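Local coordinates for porin protein associated with imipenem resistance (Acinetobacter baumannii, PDB 4FUV) that forms an eight-stranded outer-membrane beta-barrel that is probably involved in the transport of ornithine and the carbapenem antibiotic imipenem, at residues N106-T111 and M140-D145; R121-D126 and G190-E195; V178-S183 and A200-I205. All coordinates share one frame; numbering follows the deposited sequence.

Contact 1. Residues N106-T111 and M140-D145. With C8E ((hydroxyethyloxy)tri(ethyloxy)octane), chain D.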
loop_
_atom_site.group_PDB
_atom_site.type_symbol
_atom_site.label_atom_id
_atom_site.label_comp_id
_atom_site.label_asym_id
_atom_site.label_seq_id
_atom_site.Cartn_x
_atom_site.Cartn_y
_atom_site.Cartn_z
ATOM N N ASN A 106 -7.343 -30.499 -3.937
ATOM C CA ASN A 106 -6.953 -29.376 -3.095
ATOM C C ASN A 106 -8.151 -28.815 -2.332
ATOM O O ASN A 106 -9.143 -28.416 -2.934
ATOM C CB ASN A 106 -6.314 -28.273 -3.948
ATOM C CG ASN A 106 -5.074 -28.757 -4.702
ATOM O OD1 ASN A 106 -3.958 -28.722 -4.174
ATOM N ND2 ASN A 106 -5.267 -29.204 -5.942
ATOM N N ASP A 107 -8.062 -28.798 -1.008
ATOM C CA ASP A 107 -9.107 -28.197 -0.197
ATOM C C ASP A 107 -8.604 -26.935 0.475
ATOM O O ASP A 107 -7.549 -26.932 1.110
ATOM C CB ASP A 107 -9.597 -29.180 0.865
ATOM C CG ASP A 107 -10.108 -30.471 0.266
ATOM O OD1 ASP A 107 -10.661 -30.436 -0.853
ATOM O OD2 ASP A 107 -9.955 -31.525 0.914
ATOM N N TYR A 108 -9.369 -25.865 0.320
ATOM C CA TYR A 108 -9.122 -24.622 1.031
ATOM C C TYR A 108 -10.272 -24.359 2.017
ATOM O O TYR A 108 -11.444 -24.556 1.694
ATOM C CB TYR A 108 -8.969 -23.478 0.030
ATOM C CG TYR A 108 -7.896 -23.738 -1.008
ATOM C CD1 TYR A 108 -8.174 -24.442 -2.179
ATOM C CD2 TYR A 108 -6.595 -23.301 -0.809
ATOM C CE1 TYR A 108 -7.169 -24.685 -3.135
ATOM C CE2 TYR A 108 -5.602 -23.543 -1.743
ATOM C CZ TYR A 108 -5.890 -24.236 -2.904
ATOM O OH TYR A 108 -4.876 -24.469 -3.823
ATOM N N ASP A 109 -9.926 -23.948 3.232
ATOM C CA ASP A 109 -10.913 -23.574 4.235
ATOM C C ASP A 109 -10.485 -22.254 4.869
ATOM O O ASP A 109 -9.659 -22.237 5.783
ATOM C CB ASP A 109 -11.045 -24.666 5.300
ATOM C CG ASP A 109 -12.060 -24.314 6.382
ATOM O OD1 ASP A 109 -11.680 -23.643 7.368
ATOM O OD2 ASP A 109 -13.240 -24.705 6.253
ATOM N N LEU A 110 -11.038 -21.152 4.362
ATOM C CA LEU A 110 -10.692 -19.809 4.818
ATOM C C LEU A 110 -11.772 -19.219 5.725
ATOM O O LEU A 110 -12.951 -19.229 5.383
ATOM C CB LEU A 110 -10.499 -18.889 3.621
ATOM C CG LEU A 110 -10.261 -17.423 3.964
ATOM C CD1 LEU A 110 -8.911 -17.238 4.643
ATOM C CD2 LEU A 110 -10.365 -16.568 2.718
ATOM N N THR A 111 -11.364 -18.692 6.874
ATOM C CA THR A 111 -12.299 -18.078 7.812
ATOM C C THR A 111 -11.911 -16.638 8.125
ATOM O O THR A 111 -10.792 -16.367 8.559
ATOM C CB THR A 111 -12.344 -18.858 9.112
ATOM O OG1 THR A 111 -12.910 -20.147 8.865
ATOM C CG2 THR A 111 -13.187 -18.127 10.137
ATOM N N MET A 140 -13.660 -24.581 -0.214
ATOM C CA MET A 140 -13.498 -24.571 -1.650
ATOM C C MET A 140 -12.565 -25.709 -2.045
ATOM O O MET A 140 -11.436 -25.789 -1.556
ATOM C CB MET A 140 -12.901 -23.238 -2.056
ATOM C CG MET A 140 -12.825 -23.010 -3.534
ATOM S SD MET A 140 -11.960 -21.483 -3.877
ATOM C CE MET A 140 -12.878 -20.339 -2.856
ATOM N N SER A 141 -13.039 -26.608 -2.903
ATOM C CA SER A 141 -12.241 -27.770 -3.258
ATOM C C SER A 141 -12.050 -27.919 -4.758
ATOM O O SER A 141 -13.005 -27.850 -5.532
ATOM C CB SER A 141 -12.862 -29.048 -2.689
ATOM O OG SER A 141 -14.199 -29.178 -3.134
ATOM N N TYR A 142 -10.805 -28.130 -5.156
ATOM C CA TYR A 142 -10.477 -28.453 -6.533
ATOM C C TYR A 142 -10.154 -29.934 -6.607
ATOM O O TYR A 142 -9.182 -30.396 -6.007
ATOM C CB TYR A 142 -9.265 -27.643 -6.988
ATOM C CG TYR A 142 -9.541 -26.161 -7.121
ATOM C CD1 TYR A 142 -9.492 -25.326 -6.014
ATOM C CD2 TYR A 142 -9.851 -25.603 -8.348
ATOM C CE1 TYR A 142 -9.745 -23.978 -6.124
ATOM C CE2 TYR A 142 -10.097 -24.254 -8.475
ATOM C CZ TYR A 142 -10.049 -23.447 -7.353
ATOM O OH TYR A 142 -10.306 -22.105 -7.457
ATOM N N LYS A 143 -10.965 -30.681 -7.344
ATOM C CA LYS A 143 -10.713 -32.099 -7.520
ATOM C C LYS A 143 -10.872 -32.474 -8.987
ATOM O O LYS A 143 -11.933 -32.274 -9.564
ATOM C CB LYS A 143 -11.665 -32.916 -6.644
ATOM C CG LYS A 143 -11.623 -34.403 -6.922
ATOM N N ASN A 144 -9.816 -33.030 -9.582
ATOM C CA ASN A 144 -9.806 -33.361 -11.004
ATOM C C ASN A 144 -8.989 -34.621 -11.221
ATOM O O ASN A 144 -7.852 -34.709 -10.748
ATOM C CB ASN A 144 -9.139 -32.244 -11.818
ATOM C CG ASN A 144 -9.937 -30.955 -11.845
ATOM O OD1 ASN A 144 -9.709 -30.061 -11.038
ATOM N ND2 ASN A 144 -10.836 -30.830 -12.814
ATOM N N ASP A 145 -9.541 -35.593 -11.941
ATOM C CA ASP A 145 -8.791 -36.808 -12.217
ATOM C C ASP A 145 -7.587 -36.440 -13.078
ATOM O O ASP A 145 -6.471 -36.938 -12.870
ATOM C CB ASP A 145 -9.661 -37.859 -12.913
ATOM C CG ASP A 145 -10.585 -38.585 -11.946
ATOM O OD1 ASP A 145 -10.324 -38.546 -10.728
ATOM O OD2 ASP A 145 -11.569 -39.203 -12.406
HETATM C C1 C8E D . 7.850 -17.013 -6.636
HETATM C C2 C8E D . 6.878 -17.605 -7.649
HETATM C C3 C8E D . 5.454 -17.167 -7.328
HETATM C C5 C8E D . 0.966 -17.612 -7.806
HETATM C C6 C8E D . -0.550 -17.574 -7.971
HETATM C C7 C8E D . -1.267 -17.293 -6.651
HETATM C C8 C8E D . -1.647 -18.559 -5.887
HETATM O O9 C8E D . -2.995 -18.519 -5.454
HETATM C C10 C8E D . -3.475 -19.804 -5.106
HETATM C C11 C8E D . -4.790 -19.725 -4.331
HETATM O O12 C8E D . -5.876 -19.917 -5.212
HETATM C C13 C8E D . -7.024 -20.479 -4.612
HETATM C C14 C8E D . -8.054 -20.669 -5.717
HETATM O O15 C8E D . -7.683 -19.795 -6.764
HETATM C C16 C8E D . -8.711 -18.939 -7.213
HETATM C C17 C8E D . -8.356 -18.417 -8.600
HETATM O O18 C8E D . -8.282 -17.012 -8.556
#
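CE1 of Tyr108 comes within 3.8 Å of CD1 of Tyr142, which lies near the plane of the Tyr108 ring. The two side chains cross obliquely; both residues point to the same face of the sheet, and in each CG lies anti to the carbonyl carbon (chi1 -55° and -69°). A detergent molecule, C8E, then uses both rings. Its C13 sits above one face of Tyr108, displaced toward the rim, while its C14 approaches the phenolic OH of Tyr142 to 3.2 Å. On the other face, Asp107 and Ser141 form a non-hydrogen-bonded pair in which OD1 of Asp107 rests 3.2 Å from CB of Ser141, a contact with the methylene carbon. The strands behind these side chains, 95-114 and 134-144, are antiparallel neighbours in the wall of the beta-barrel. The ladder pairs Tyr142 with Asn106 and Tyr108 with Met140, which sets the two rings diagonally across it: Asn106 N bonds to Tyr142 O at 2.8 Å and receives the return bond through its own O, and Tyr108 and Met140 bond reciprocally too, Tyr108 N to Met140 O nearly straight at 172°. Between the pairs, CA of Ser141 adds a C-H contact to Asn106 O at 3.2 Å. Further out, the face bearing the tyrosines and Asn106 reaches Leu214 of strand 213-224, which pairs with neither strand here, as the closed curvature of a barrel allows. OD1 of Asn106 is gripped twice, by ND2 of Asn72 and by ND2 of Asn74, and the side chain of Tyr142 also touches Pro176.

Contact 2. Residues R121-D126 and G190-E195; sequences RVNNQD and GDQSLE
Gln125 turns the end of its side chain onto the backbone of Gln192 and holds it with both halves of the amide. OE1 of Gln125 accepts the N-H of Gln192 at 2.9 Å, in the carbonyl plane and on a lone pair, while NE2 of Gln125 donates to Gln192 O at 2.7 Å. The second bond is the more bent, 142° at the hydrogen, with the acceptor tilted out of the amide plane of Gln125. CG lies anti to the backbone N (chi1 -179°) and the chain beyond it is extended, which carries the amide across to the opposite segment. There NE2 packs 3.4 Å from CA of Gly190, where no side chain intervenes, and it also bonds to OG1 of Thr188.

The side chain of Gln192 runs obliquely to that of Gln125, their amide planes 47° apart, and a water donating to both OE1 atoms links them. Asn123 meets Gln192 at about a right angle: its ND2 donates to Gln192 OE1 over 2.8 Å, with the acceptor lying in the amide plane of Asn123. OE1 of Gln192 is thus held by a side-chain N-H and a water together. Apart from the polar bonds, CG2 of Val122 touches CD1 of Leu194 at 4.3 Å. On the hairpin itself, the guanidinium of Arg121 lies with one face over the backbone C of Asn124 and its NH1 bridges to Asp126 OD1, whose carboxylate also pairs through OD2 with Arg118 of the second subunit. The arrangement is that of a beta-hairpin with a two-residue loop, closed by a type I' turn from Val122 to Gln125, docked beside a helix start at which Ser193 is the N-cap and, with Glu196, forms a capping box.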
loop_
_atom_site.group_PDB
_atom_site.type_symbol
_atom_site.label_atom_id
_atom_site.label_comp_id
_atom_site.label_asym_id
_atom_site.label_seq_id
_atom_site.Cartn_x
_atom_site.Cartn_y
_atom_site.Cartn_z
ATOM N N ARG A 121 -16.303 -6.048 3.513
ATOM C CA ARG A 121 -16.950 -5.966 2.200
ATOM C C ARG A 121 -17.252 -7.364 1.678
ATOM O O ARG A 121 -16.392 -8.243 1.729
ATOM C CB ARG A 121 -16.023 -5.239 1.217
ATOM C CG ARG A 121 -16.637 -4.840 -0.118
ATOM C CD ARG A 121 -15.707 -3.814 -0.803
ATOM N NE ARG A 121 -16.151 -3.405 -2.137
ATOM C CZ ARG A 121 -17.142 -2.552 -2.380
ATOM N NH1 ARG A 121 -17.832 -2.018 -1.377
ATOM N NH2 ARG A 121 -17.456 -2.238 -3.634
ATOM N N VAL A 122 -18.477 -7.577 1.201
ATOM C CA VAL A 122 -18.863 -8.875 0.651
ATOM C C VAL A 122 -19.601 -8.661 -0.665
ATOM O O VAL A 122 -20.581 -7.908 -0.722
ATOM C CB VAL A 122 -19.749 -9.690 1.632
ATOM C CG1 VAL A 122 -20.104 -11.049 1.034
ATOM C CG2 VAL A 122 -19.040 -9.879 2.972
ATOM N N ASN A 123 -19.123 -9.304 -1.729
ATOM C CA ASN A 123 -19.714 -9.124 -3.061
ATOM C C ASN A 123 -19.855 -7.641 -3.448
ATOM O O ASN A 123 -20.901 -7.212 -3.942
ATOM C CB ASN A 123 -21.078 -9.822 -3.129
ATOM C CG ASN A 123 -21.610 -9.937 -4.543
ATOM O OD1 ASN A 123 -20.876 -10.282 -5.465
ATOM N ND2 ASN A 123 -22.896 -9.634 -4.723
ATOM N N ASN A 124 -18.806 -6.861 -3.202
ATOM C CA ASN A 124 -18.772 -5.438 -3.581
ATOM C C ASN A 124 -19.785 -4.576 -2.838
ATOM O O ASN A 124 -20.189 -3.515 -3.320
ATOM C CB ASN A 124 -18.923 -5.260 -5.100
ATOM C CG ASN A 124 -17.847 -5.996 -5.875
ATOM O OD1 ASN A 124 -16.699 -6.057 -5.444
ATOM N ND2 ASN A 124 -18.220 -6.581 -7.007
ATOM N N GLN A 125 -20.196 -5.042 -1.666
ATOM C CA GLN A 125 -21.078 -4.269 -0.805
ATOM C C GLN A 125 -20.450 -4.163 0.576
ATOM O O GLN A 125 -19.882 -5.135 1.094
ATOM C CB GLN A 125 -22.469 -4.899 -0.720
ATOM C CG GLN A 125 -23.435 -4.104 0.144
ATOM C CD GLN A 125 -24.847 -4.665 0.150
ATOM O OE1 GLN A 125 -25.352 -5.125 -0.875
ATOM N NE2 GLN A 125 -25.502 -4.604 1.307
ATOM N N ASP A 126 -20.518 -2.970 1.151
ATOM C CA ASP A 126 -19.959 -2.737 2.476
ATOM C C ASP A 126 -20.961 -3.120 3.561
ATOM O O ASP A 126 -22.159 -2.853 3.429
ATOM C CB ASP A 126 -19.564 -1.272 2.635
ATOM C CG ASP A 126 -18.422 -0.871 1.704
ATOM O OD1 ASP A 126 -17.550 -1.717 1.418
ATOM O OD2 ASP A 126 -18.399 0.289 1.263
ATOM N N GLY A 190 -26.666 -1.154 1.430
ATOM C CA GLY A 190 -26.678 -1.654 0.074
ATOM C C GLY A 190 -27.895 -2.506 -0.215
ATOM O O GLY A 190 -28.744 -2.724 0.651
ATOM N N ASP A 191 -27.949 -3.016 -1.437
ATOM C CA ASP A 191 -29.100 -3.752 -1.938
ATOM C C ASP A 191 -29.300 -5.127 -1.294
ATOM O O ASP A 191 -30.425 -5.571 -1.103
ATOM C CB ASP A 191 -28.954 -3.918 -3.453
ATOM C CG ASP A 191 -30.194 -3.514 -4.196
ATOM O OD1 ASP A 191 -30.400 -2.297 -4.390
ATOM O OD2 ASP A 191 -30.966 -4.414 -4.584
ATOM N N GLN A 192 -28.196 -5.788 -0.963
ATOM C CA GLN A 192 -28.219 -7.162 -0.487
ATOM C C GLN A 192 -28.121 -7.246 1.018
ATOM O O GLN A 192 -27.433 -6.454 1.654
ATOM C CB GLN A 192 -27.022 -7.940 -1.080
ATOM C CG GLN A 192 -27.123 -8.186 -2.581
ATOM C CD GLN A 192 -25.975 -9.041 -3.124
ATOM O OE1 GLN A 192 -24.794 -8.708 -2.961
ATOM N NE2 GLN A 192 -26.324 -10.151 -3.770
ATOM N N SER A 193 -28.784 -8.241 1.589
ATOM C CA SER A 193 -28.519 -8.612 2.967
ATOM C C SER A 193 -27.189 -9.355 3.000
ATOM O O SER A 193 -26.694 -9.811 1.959
ATOM C CB SER A 193 -29.608 -9.551 3.466
ATOM O OG SER A 193 -29.531 -10.774 2.752
ATOM N N LEU A 194 -26.613 -9.478 4.189
ATOM C CA LEU A 194 -25.361 -10.214 4.366
ATOM C C LEU A 194 -25.446 -11.628 3.788
ATOM O O LEU A 194 -24.531 -12.065 3.091
ATOM C CB LEU A 194 -24.991 -10.280 5.854
ATOM C CG LEU A 194 -23.690 -11.022 6.185
ATOM C CD1 LEU A 194 -22.564 -10.521 5.289
ATOM C CD2 LEU A 194 -23.329 -10.815 7.647
ATOM N N GLU A 195 -26.545 -12.334 4.085
ATOM C CA GLU A 195 -26.733 -13.709 3.617
ATOM C C GLU A 195 -26.710 -13.793 2.090
ATOM O O GLU A 195 -26.101 -14.693 1.516
ATOM C CB GLU A 195 -28.044 -14.306 4.159
ATOM C CG GLU A 195 -28.020 -14.666 5.635
ATOM C CD GLU A 195 -28.291 -13.474 6.570
ATOM O OE1 GLU A 195 -28.459 -12.322 6.092
ATOM O OE2 GLU A 195 -28.332 -13.703 7.799
HETATM O O HOH W 1 -24.789 -6.202 -3.202
#

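Contact 3. Residues V178-S183 and A200-I205; sequences VKLVSS and AEARKI
Leu180 lays its side chain against Ala202, where a helix packs alongside a strand prolonging the barrel wall. Strand 178-183 and helix 200-205 run nearly antiparallel, their axes 166° apart and 8.0 Å at closest approach, and the contact is made by van der Waals packing, with no hydrogen bond between the segments. From the start of the side chain, CB of Leu180 meets CB of Ala202 at 3.9 Å. CG follows with an unusual first torsion, chi1 -112°, away from any staggered position. CD1 then continues anti to CA and ends 3.5 Å from Ala202 N and 3.8 Å from CB of Glu201. The methyl thus lies against the helix backbone, while the carboxylate of Glu201 is engaged beyond it, its OE1 accepting the backbone N of Asn123. Val198, a turn earlier in the helix, and Ile136 of the adjoining strand also touch Leu180. Two residues earlier in the strand, Val178 continues the seam: its side chain meets that of Ile205 at an oblique angle, CG2 to CG2 at 4.1 Å, and its other methyl, CG1, abuts the carbonyl O of Ala202 at 3.5 Å.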
loop_
_atom_site.group_PDB
_atom_site.type_symbol
_atom_site.label_atom_id
_atom_site.label_comp_id
_atom_site.label_asym_id
_atom_site.label_seq_id
_atom_site.Cartn_x
_atom_site.Cartn_y
_atom_site.Cartn_z
ATOM N N VAL A 178 -17.793 -25.185 -3.868
ATOM C CA VAL A 178 -17.679 -24.069 -2.950
ATOM C C VAL A 178 -18.853 -24.023 -1.968
ATOM O O VAL A 178 -19.991 -24.312 -2.324
ATOM C CB VAL A 178 -17.522 -22.727 -3.722
ATOM C CG1 VAL A 178 -18.672 -22.529 -4.688
ATOM C CG2 VAL A 178 -17.400 -21.540 -2.778
ATOM N N LYS A 179 -18.543 -23.688 -0.723
ATOM C CA LYS A 179 -19.527 -23.548 0.343
ATOM C C LYS A 179 -19.075 -22.358 1.172
ATOM O O LYS A 179 -17.969 -22.346 1.723
ATOM C CB LYS A 179 -19.585 -24.809 1.204
ATOM C CG LYS A 179 -20.782 -24.874 2.147
ATOM N N LEU A 180 -19.913 -21.333 1.197
ATOM C CA LEU A 180 -19.642 -20.110 1.935
ATOM C C LEU A 180 -20.784 -19.922 2.927
ATOM O O LEU A 180 -21.935 -20.107 2.569
ATOM C CB LEU A 180 -19.619 -18.928 0.968
ATOM C CG LEU A 180 -18.308 -18.211 0.706
ATOM C CD1 LEU A 180 -18.526 -17.069 -0.275
ATOM C CD2 LEU A 180 -17.754 -17.696 2.019
ATOM N N VAL A 181 -20.463 -19.574 4.167
ATOM C CA VAL A 181 -21.478 -19.358 5.197
ATOM C C VAL A 181 -21.015 -18.254 6.145
ATOM O O VAL A 181 -19.824 -18.142 6.448
ATOM C CB VAL A 181 -21.764 -20.656 5.990
ATOM C CG1 VAL A 181 -20.498 -21.164 6.656
ATOM C CG2 VAL A 181 -22.862 -20.433 7.025
ATOM N N SER A 182 -21.947 -17.417 6.589
ATOM C CA SER A 182 -21.624 -16.371 7.549
ATOM C C SER A 182 -22.399 -16.632 8.824
ATOM O O SER A 182 -23.432 -17.290 8.800
ATOM C CB SER A 182 -21.987 -14.982 6.998
ATOM O OG SER A 182 -23.397 -14.785 6.977
ATOM N N SER A 183 -21.878 -16.137 9.937
ATOM C CA SER A 183 -22.622 -16.099 11.175
ATOM C C SER A 183 -22.454 -14.705 11.760
ATOM O O SER A 183 -21.429 -14.047 11.537
ATOM C CB SER A 183 -22.121 -17.166 12.147
ATOM O OG SER A 183 -20.745 -16.997 12.419
ATOM N N ALA A 200 -24.025 -14.699 -3.055
ATOM C CA ALA A 200 -23.647 -14.120 -4.335
ATOM C C ALA A 200 -22.188 -14.446 -4.610
ATOM O O ALA A 200 -21.836 -14.834 -5.720
ATOM C CB ALA A 200 -23.850 -12.633 -4.334
ATOM N N GLU A 201 -21.352 -14.301 -3.584
ATOM C CA GLU A 201 -19.925 -14.598 -3.707
ATOM C C GLU A 201 -19.655 -16.081 -3.947
ATOM O O GLU A 201 -18.799 -16.430 -4.744
ATOM C CB GLU A 201 -19.148 -14.091 -2.500
ATOM C CG GLU A 201 -18.451 -12.762 -2.783
ATOM C CD GLU A 201 -17.523 -12.349 -1.669
ATOM O OE1 GLU A 201 -17.028 -11.204 -1.689
ATOM O OE2 GLU A 201 -17.288 -13.178 -0.772
ATOM N N ALA A 202 -20.406 -16.943 -3.271
ATOM C CA ALA A 202 -20.306 -18.370 -3.524
ATOM C C ALA A 202 -20.635 -18.636 -4.985
ATOM O O ALA A 202 -19.921 -19.381 -5.656
ATOM C CB ALA A 202 -21.231 -19.162 -2.603
ATOM N N ARG A 203 -21.692 -18.001 -5.485
ATOM C CA ARG A 203 -22.092 -18.203 -6.873
ATOM C C ARG A 203 -21.047 -17.743 -7.887
ATOM O O ARG A 203 -20.859 -18.397 -8.910
ATOM C CB ARG A 203 -23.446 -17.552 -7.164
ATOM C CG ARG A 203 -24.605 -18.271 -6.504
ATOM N N LYS A 204 -20.379 -16.625 -7.615
ATOM C CA LYS A 204 -19.325 -16.150 -8.517
ATOM C C LYS A 204 -18.211 -17.167 -8.613
ATOM O O LYS A 204 -17.700 -17.456 -9.697
ATOM C CB LYS A 204 -18.746 -14.806 -8.061
ATOM C CG LYS A 204 -19.712 -13.625 -8.158
ATOM C CD LYS A 204 -18.958 -12.356 -8.549
ATOM C CE LYS A 204 -19.722 -11.081 -8.200
ATOM N NZ LYS A 204 -21.159 -11.110 -8.587
ATOM N N ILE A 205 -17.825 -17.711 -7.469
ATOM C CA ILE A 205 -16.738 -18.671 -7.444
ATOM C C ILE A 205 -17.150 -19.955 -8.163
ATOM O O ILE A 205 -16.352 -20.577 -8.850
ATOM C CB ILE A 205 -16.318 -18.975 -5.999
ATOM C CG1 ILE A 205 -15.807 -17.697 -5.330
ATOM C CG2 ILE A 205 -15.256 -20.076 -5.957
ATOM C CD1 ILE A 205 -15.423 -17.877 -3.885
#

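From the N terminus, strand 95-114 enters contact 1 first, and the chain passes through hairpin 119-129 before strand 134-144 returns to close it. Contact 2 opens inside that excursion, at 121-126, and closes much later at 190-195, so contacts 1 and 2 cross. Contact 3 follows contact 1 in series: it opens on strand 177-187 and closes on helix 194-207 after the intervening loop, crossing contact 2 in its turn. The helix unites them, since Asn123 ND2 packs on Ala200 CB at 3.2 Å between contacts 2 and 3, while Met140 CE packs against Ile205 CD1 at 3.7 Å between contacts 1 and 3. Barrel wall, hairpin and helix are thereby tied together.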